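Local coordinates for bartonella effector protein (Bep) substrate of VirB T4SS (PDB 4YK1) that is a Bartonella effector translocated by the VirB type IV secretion system and probably AMPylates target proteins, represented here by its BID domain, at residues 22-27 / 122-127; 32-37 / 118-123. All coordinates share one frame; numbering follows the deposited sequence. Where two conformers were deposited one is given.

Interaction 1: residues 22-27 / 122-127; sequences EEVIEK and NIRCTI
Val24 and Ile127 meet methyl to methyl, and a guanidinium group lies beside them in an otherwise apolar contact between two helices. Val24 CG1, placed anti to the backbone N (chi1 -177°), rests over one face of the Arg124 guanidinium, 3.5 Å from Arg124 NH1 and displaced toward the rim of the group. The two side chains cross at about a right angle. The same methyl lies 3.9 Å from Ile127 CD1, bridging arginine and isoleucine. Near the plane of the guanidinium, at its edge, comes Ile25 CD1, 4.3 Å from Arg124 NH1.

One helical turn on, Lys27 uses its aliphatic part. It and Ile127 slide past each other in opposite directions, Lys27 CB lying 3.5 Å from Ile127 CD1; Lys27 CG is as near to that methyl, which makes the packing tight. Lys27 CG also meets Ile123 CG2 at 4.1 Å, while a bend at chi2 (90°) starts the chain on a course that leads the ammonium away.

What fixes the guanidinium lies outside the contact: Arg124 NH1 is hydrogen-bonded to the carbonyl oxygen of Asn63, and Arg124 NH2 forms a salt bridge with Glu21. Held at NH1 and NH2, the group is fixed in position and orientation, with Val24 CG1 over one face. Leu19, in the loop before helix 21-30, touches both Val24 and Ile127, and Pro66 packs on Arg124. Within the BID domain the short helix 21-30 thus leans across the long helix 97-140, at 129° between the local N-to-C directions, while Arg124 ties both to the end of helix 56-64.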
loop_
_atom_site.group_PDB
_atom_site.type_symbol
_atom_site.label_atom_id
_atom_site.label_comp_id
_atom_site.label_asym_id
_atom_site.label_seq_id
_atom_site.Cartn_x
_atom_site.Cartn_y
_atom_site.Cartn_z
ATOM N N GLU A 22 12.654 -6.176 6.435
ATOM C CA GLU A 22 12.191 -5.369 7.562
ATOM C C GLU A 22 12.594 -3.904 7.418
ATOM O O GLU A 22 11.872 -3.012 7.872
ATOM C CB GLU A 22 12.734 -5.910 8.886
ATOM C CG GLU A 22 12.416 -7.366 9.154
ATOM C CD GLU A 22 13.523 -8.292 8.694
ATOM O OE1 GLU A 22 13.634 -8.533 7.471
ATOM O OE2 GLU A 22 14.284 -8.775 9.560
ATOM N N GLU A 23 13.751 -3.658 6.802
ATOM C CA GLU A 23 14.209 -2.285 6.590
ATOM C C GLU A 23 13.365 -1.600 5.522
ATOM O O GLU A 23 13.073 -0.407 5.609
ATOM C CB GLU A 23 15.686 -2.242 6.189
ATOM C CG GLU A 23 16.220 -0.817 6.030
ATOM C CD GLU A 23 17.621 -0.756 5.430
ATOM O OE1 GLU A 23 18.369 -1.754 5.539
ATOM O OE2 GLU A 23 17.975 0.299 4.856
ATOM N N VAL A 24 12.986 -2.359 4.505
ATOM C CA VAL A 24 12.123 -1.837 3.465
ATOM C C VAL A 24 10.772 -1.490 4.079
ATOM O O VAL A 24 10.258 -0.386 3.877
ATOM C CB VAL A 24 11.979 -2.841 2.314
ATOM C CG1 VAL A 24 11.140 -2.249 1.191
ATOM C CG2 VAL A 24 13.369 -3.261 1.804
ATOM N N ILE A 25 10.216 -2.427 4.848
ATOM C CA ILE A 25 8.909 -2.235 5.469
ATOM C C ILE A 25 8.941 -1.031 6.389
ATOM O O ILE A 25 8.011 -0.226 6.397
ATOM C CB ILE A 25 8.454 -3.489 6.239
ATOM C CG1 ILE A 25 8.153 -4.627 5.271
ATOM C CG2 ILE A 25 7.213 -3.191 7.058
ATOM C CD1 ILE A 25 7.086 -4.275 4.264
ATOM N N GLU A 26 10.019 -0.903 7.155
ATOM C CA GLU A 26 10.149 0.200 8.097
ATOM C C GLU A 26 10.132 1.536 7.358
ATOM O O GLU A 26 9.480 2.487 7.796
ATOM C CB GLU A 26 11.430 0.057 8.929
ATOM N N LYS A 27 10.838 1.600 6.230
ATOM C CA LYS A 27 10.861 2.811 5.412
ATOM C C LYS A 27 9.489 3.124 4.823
ATOM O O LYS A 27 9.090 4.290 4.740
ATOM C CB LYS A 27 11.873 2.679 4.278
ATOM C CG LYS A 27 12.027 3.943 3.428
ATOM C CD LYS A 27 13.110 4.859 3.993
ATOM C CE LYS A 27 13.433 5.997 3.033
ATOM N NZ LYS A 27 14.547 6.850 3.542
ATOM N N ASN A 122 7.163 2.851 -5.694
ATOM C CA ASN A 122 8.246 3.818 -5.841
ATOM C C ASN A 122 9.207 3.809 -4.653
ATOM O O ASN A 122 10.406 3.947 -4.836
ATOM C CB ASN A 122 7.677 5.219 -6.031
ATOM C CG ASN A 122 7.040 5.389 -7.388
ATOM O OD1 ASN A 122 7.510 4.828 -8.372
ATOM N ND2 ASN A 122 5.957 6.138 -7.443
ATOM N N ILE A 123 8.678 3.664 -3.443
ATOM C CA ILE A 123 9.508 3.628 -2.241
ATOM C C ILE A 123 10.439 2.426 -2.289
ATOM O O ILE A 123 11.646 2.537 -2.038
ATOM C CB ILE A 123 8.649 3.588 -0.968
ATOM C CG1 ILE A 123 7.919 4.913 -0.779
ATOM C CG2 ILE A 123 9.518 3.330 0.252
ATOM C CD1 ILE A 123 6.956 4.899 0.362
ATOM N N ARG A 124 9.869 1.273 -2.610
ATOM C CA ARG A 124 10.639 0.040 -2.716
ATOM C C ARG A 124 11.741 0.153 -3.773
ATOM O O ARG A 124 12.851 -0.335 -3.563
ATOM C CB ARG A 124 9.710 -1.145 -3.021
ATOM C CG ARG A 124 8.691 -1.410 -1.882
ATOM C CD ARG A 124 8.002 -2.759 -2.013
ATOM N NE ARG A 124 8.963 -3.856 -1.978
ATOM C CZ ARG A 124 9.221 -4.615 -0.916
ATOM N NH1 ARG A 124 8.580 -4.434 0.241
ATOM N NH2 ARG A 124 10.130 -5.570 -1.019
ATOM N N CYS A 125 11.439 0.789 -4.902
ATOM C CA CYS A 125 12.424 0.939 -5.974
ATOM C C CYS A 125 13.540 1.887 -5.558
ATOM O O CYS A 125 14.717 1.606 -5.785
ATOM C CB CYS A 125 11.767 1.445 -7.260
ATOM S SG CYS A 125 10.811 0.200 -8.150
ATOM N N THR A 126 13.162 3.008 -4.950
ATOM C CA THR A 126 14.125 3.987 -4.449
ATOM C C THR A 126 15.054 3.365 -3.406
ATOM O O THR A 126 16.263 3.581 -3.443
ATOM C CB THR A 126 13.405 5.214 -3.855
ATOM O OG1 THR A 126 12.665 5.869 -4.893
ATOM C CG2 THR A 126 14.405 6.203 -3.261
ATOM N N ILE A 127 14.496 2.579 -2.485
ATOM C CA ILE A 127 15.301 1.930 -1.449
ATOM C C ILE A 127 16.323 0.997 -2.062
ATOM O O ILE A 127 17.490 1.021 -1.679
ATOM C CB ILE A 127 14.435 1.155 -0.453
ATOM C CG1 ILE A 127 13.570 2.109 0.354
ATOM C CG2 ILE A 127 15.312 0.383 0.515
ATOM C CD1 ILE A 127 12.461 1.385 1.079
#

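Interaction 2: residues 32-37 / 118-123; sequences ACIQKS and DKVSNI
Ile34 holds CG1 anti to its carbonyl carbon, and chi2 of -70° sets CD1 against Lys119 and Val120. On the facing helix, Ile123 is extended through chi2 (174°), which carries its CD1 to Ile34 CG1 at 3.5 Å, a tight carbon pair. Ile34 CD1 lies 3.7 Å from Val120 CG2, the two side chains crossing at about a right angle, and 3.8 Å from Lys119 CB, where isoleucine and lysine run past one another in opposite directions.

Lys119 flanks this apolar patch with its methylenes: its CD lies 4.2 Å from Cys33 CB. The chain bends only at its last torsion, bringing Lys119 NZ within 3.6 Å of Ser37 OG. The serine hydroxyl is hydrogen-bonded to Glu112 of helix 97-140, and the same carboxylate makes a long, weak ion pair with the lysine. Tyr116, one turn before Val120, touches both Ile34 and Ser37.

The segments run nearly antiparallel, at 160°, within the BID domain, a four-helix bundle topped with a hook. No hydrogen bond joins them directly; they meet through the carbons of branched aliphatic side chains and the methylenes of a lysine, with the polar group of buried Ser37 satisfied by Glu112, whose negative charge would probably be eased by the nearby ammonium.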
loop_
_atom_site.group_PDB
_atom_site.type_symbol
_atom_site.label_atom_id
_atom_site.label_comp_id
_atom_site.label_asym_id
_atom_site.label_seq_id
_atom_site.Cartn_x
_atom_site.Cartn_y
_atom_site.Cartn_z
ATOM N N ALA A 32 5.849 9.723 5.007
ATOM C CA ALA A 32 4.778 10.646 5.362
ATOM C C ALA A 32 3.575 10.539 4.425
ATOM O O ALA A 32 2.433 10.641 4.869
ATOM C CB ALA A 32 5.299 12.072 5.385
ATOM N N CYS A 33 3.818 10.334 3.133
ATOM C CA CYS A 33 2.706 10.221 2.185
ATOM C C CYS A 33 1.969 8.903 2.379
ATOM O O CYS A 33 0.747 8.841 2.251
ATOM C CB CYS A 33 3.197 10.340 0.743
ATOM S SG CYS A 33 3.731 12.014 0.316
ATOM N N ILE A 34 2.722 7.850 2.678
ATOM C CA ILE A 34 2.130 6.562 3.006
ATOM C C ILE A 34 1.218 6.713 4.217
ATOM O O ILE A 34 0.104 6.187 4.242
ATOM C CB ILE A 34 3.212 5.504 3.265
ATOM C CG1 ILE A 34 3.881 5.108 1.951
ATOM C CG2 ILE A 34 2.602 4.273 3.935
ATOM C CD1 ILE A 34 2.957 4.307 1.027
ATOM N N GLN A 35 1.682 7.457 5.215
ATOM C CA GLN A 35 0.924 7.579 6.452
ATOM C C GLN A 35 -0.350 8.396 6.255
ATOM O O GLN A 35 -1.387 8.059 6.814
ATOM C CB GLN A 35 1.796 8.192 7.550
ATOM C CG GLN A 35 2.909 7.261 8.024
ATOM C CD GLN A 35 3.734 7.861 9.155
ATOM O OE1 GLN A 35 3.419 8.937 9.664
ATOM N NE2 GLN A 35 4.792 7.160 9.555
ATOM N N LYS A 36 -0.274 9.467 5.464
ATOM C CA LYS A 36 -1.467 10.244 5.134
ATOM C C LYS A 36 -2.439 9.399 4.309
ATOM O O LYS A 36 -3.647 9.418 4.543
ATOM C CB LYS A 36 -1.103 11.525 4.373
ATOM N N SER A 37 -1.911 8.656 3.343
ATOM C CA SER A 37 -2.760 7.789 2.528
ATOM C C SER A 37 -3.450 6.714 3.380
ATOM O O SER A 37 -4.651 6.455 3.238
ATOM C CB SER A 37 -1.945 7.145 1.403
ATOM O OG SER A 37 -2.792 6.349 0.573
ATOM N N ASP A 118 0.959 2.469 -5.758
ATOM C CA ASP A 118 1.955 3.163 -6.591
ATOM C C ASP A 118 3.047 3.796 -5.727
ATOM O O ASP A 118 4.226 3.774 -6.085
ATOM C CB ASP A 118 1.291 4.237 -7.453
ATOM C CG ASP A 118 2.299 5.050 -8.268
ATOM O OD1 ASP A 118 2.605 4.623 -9.396
ATOM O OD2 ASP A 118 2.778 6.108 -7.787
ATOM N N LYS A 119 2.649 4.379 -4.598
ATOM C CA LYS A 119 3.612 5.000 -3.689
ATOM C C LYS A 119 4.544 3.940 -3.121
ATOM O O LYS A 119 5.758 4.132 -3.080
ATOM C CB LYS A 119 2.915 5.744 -2.538
ATOM C CG LYS A 119 2.099 6.968 -2.952
ATOM C CD LYS A 119 1.336 7.567 -1.755
ATOM C CE LYS A 119 0.290 8.605 -2.184
ATOM N NZ LYS A 119 -1.108 8.047 -2.123
ATOM N N VAL A 120 3.973 2.824 -2.671
ATOM C CA VAL A 120 4.774 1.726 -2.144
ATOM C C VAL A 120 5.806 1.257 -3.175
ATOM O O VAL A 120 6.972 1.062 -2.853
ATOM C CB VAL A 120 3.896 0.551 -1.714
ATOM C CG1 VAL A 120 4.772 -0.659 -1.411
ATOM C CG2 VAL A 120 3.072 0.936 -0.485
ATOM N N SER A 121 5.354 1.067 -4.409
ATOM C CA SER A 121 6.204 0.624 -5.498
ATOM C C SER A 121 7.407 1.547 -5.703
ATOM O O SER A 121 8.537 1.086 -5.850
ATOM C CB SER A 121 5.390 0.539 -6.788
ATOM O OG SER A 121 6.169 -0.045 -7.810
ATOM N N ASN A 122 7.163 2.851 -5.694
ATOM C CA ASN A 122 8.246 3.818 -5.841
ATOM C C ASN A 122 9.207 3.809 -4.653
ATOM O O ASN A 122 10.406 3.947 -4.836
ATOM C CB ASN A 122 7.677 5.219 -6.031
ATOM C CG ASN A 122 7.040 5.389 -7.388
ATOM O OD1 ASN A 122 7.510 4.828 -8.372
ATOM N ND2 ASN A 122 5.957 6.138 -7.443
ATOM N N ILE A 123 8.678 3.664 -3.443
ATOM C CA ILE A 123 9.508 3.628 -2.241
ATOM C C ILE A 123 10.439 2.426 -2.289
ATOM O O ILE A 123 11.646 2.537 -2.038
ATOM C CB ILE A 123 8.649 3.588 -0.968
ATOM C CG1 ILE A 123 7.919 4.913 -0.779
ATOM C CG2 ILE A 123 9.518 3.330 0.252
ATOM C CD1 ILE A 123 6.956 4.899 0.362
#

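How the interactions relate
Interactions 1 and 2 illustrate how one long helix can serve two successive partners. Both end on helix 97-140, their centres about 10 Å apart, and they share Ile123, whose two branches divide the work: CG2 faces 22-27 and CD1 faces 32-37. Helices 21-30 and 32-49 follow each other in the chain, and Asp31 between them touches Ile123 and accepts a hydrogen bond from Ile34 N, so the change of direction is made beside the shared residue. Ile28 extends the apolar surface, touching Val120, Ile123 and Arg124. Both contacts belong to the BID domain, whereas the AMPylase activity inferred for the whole protein would reside in its Fic domain.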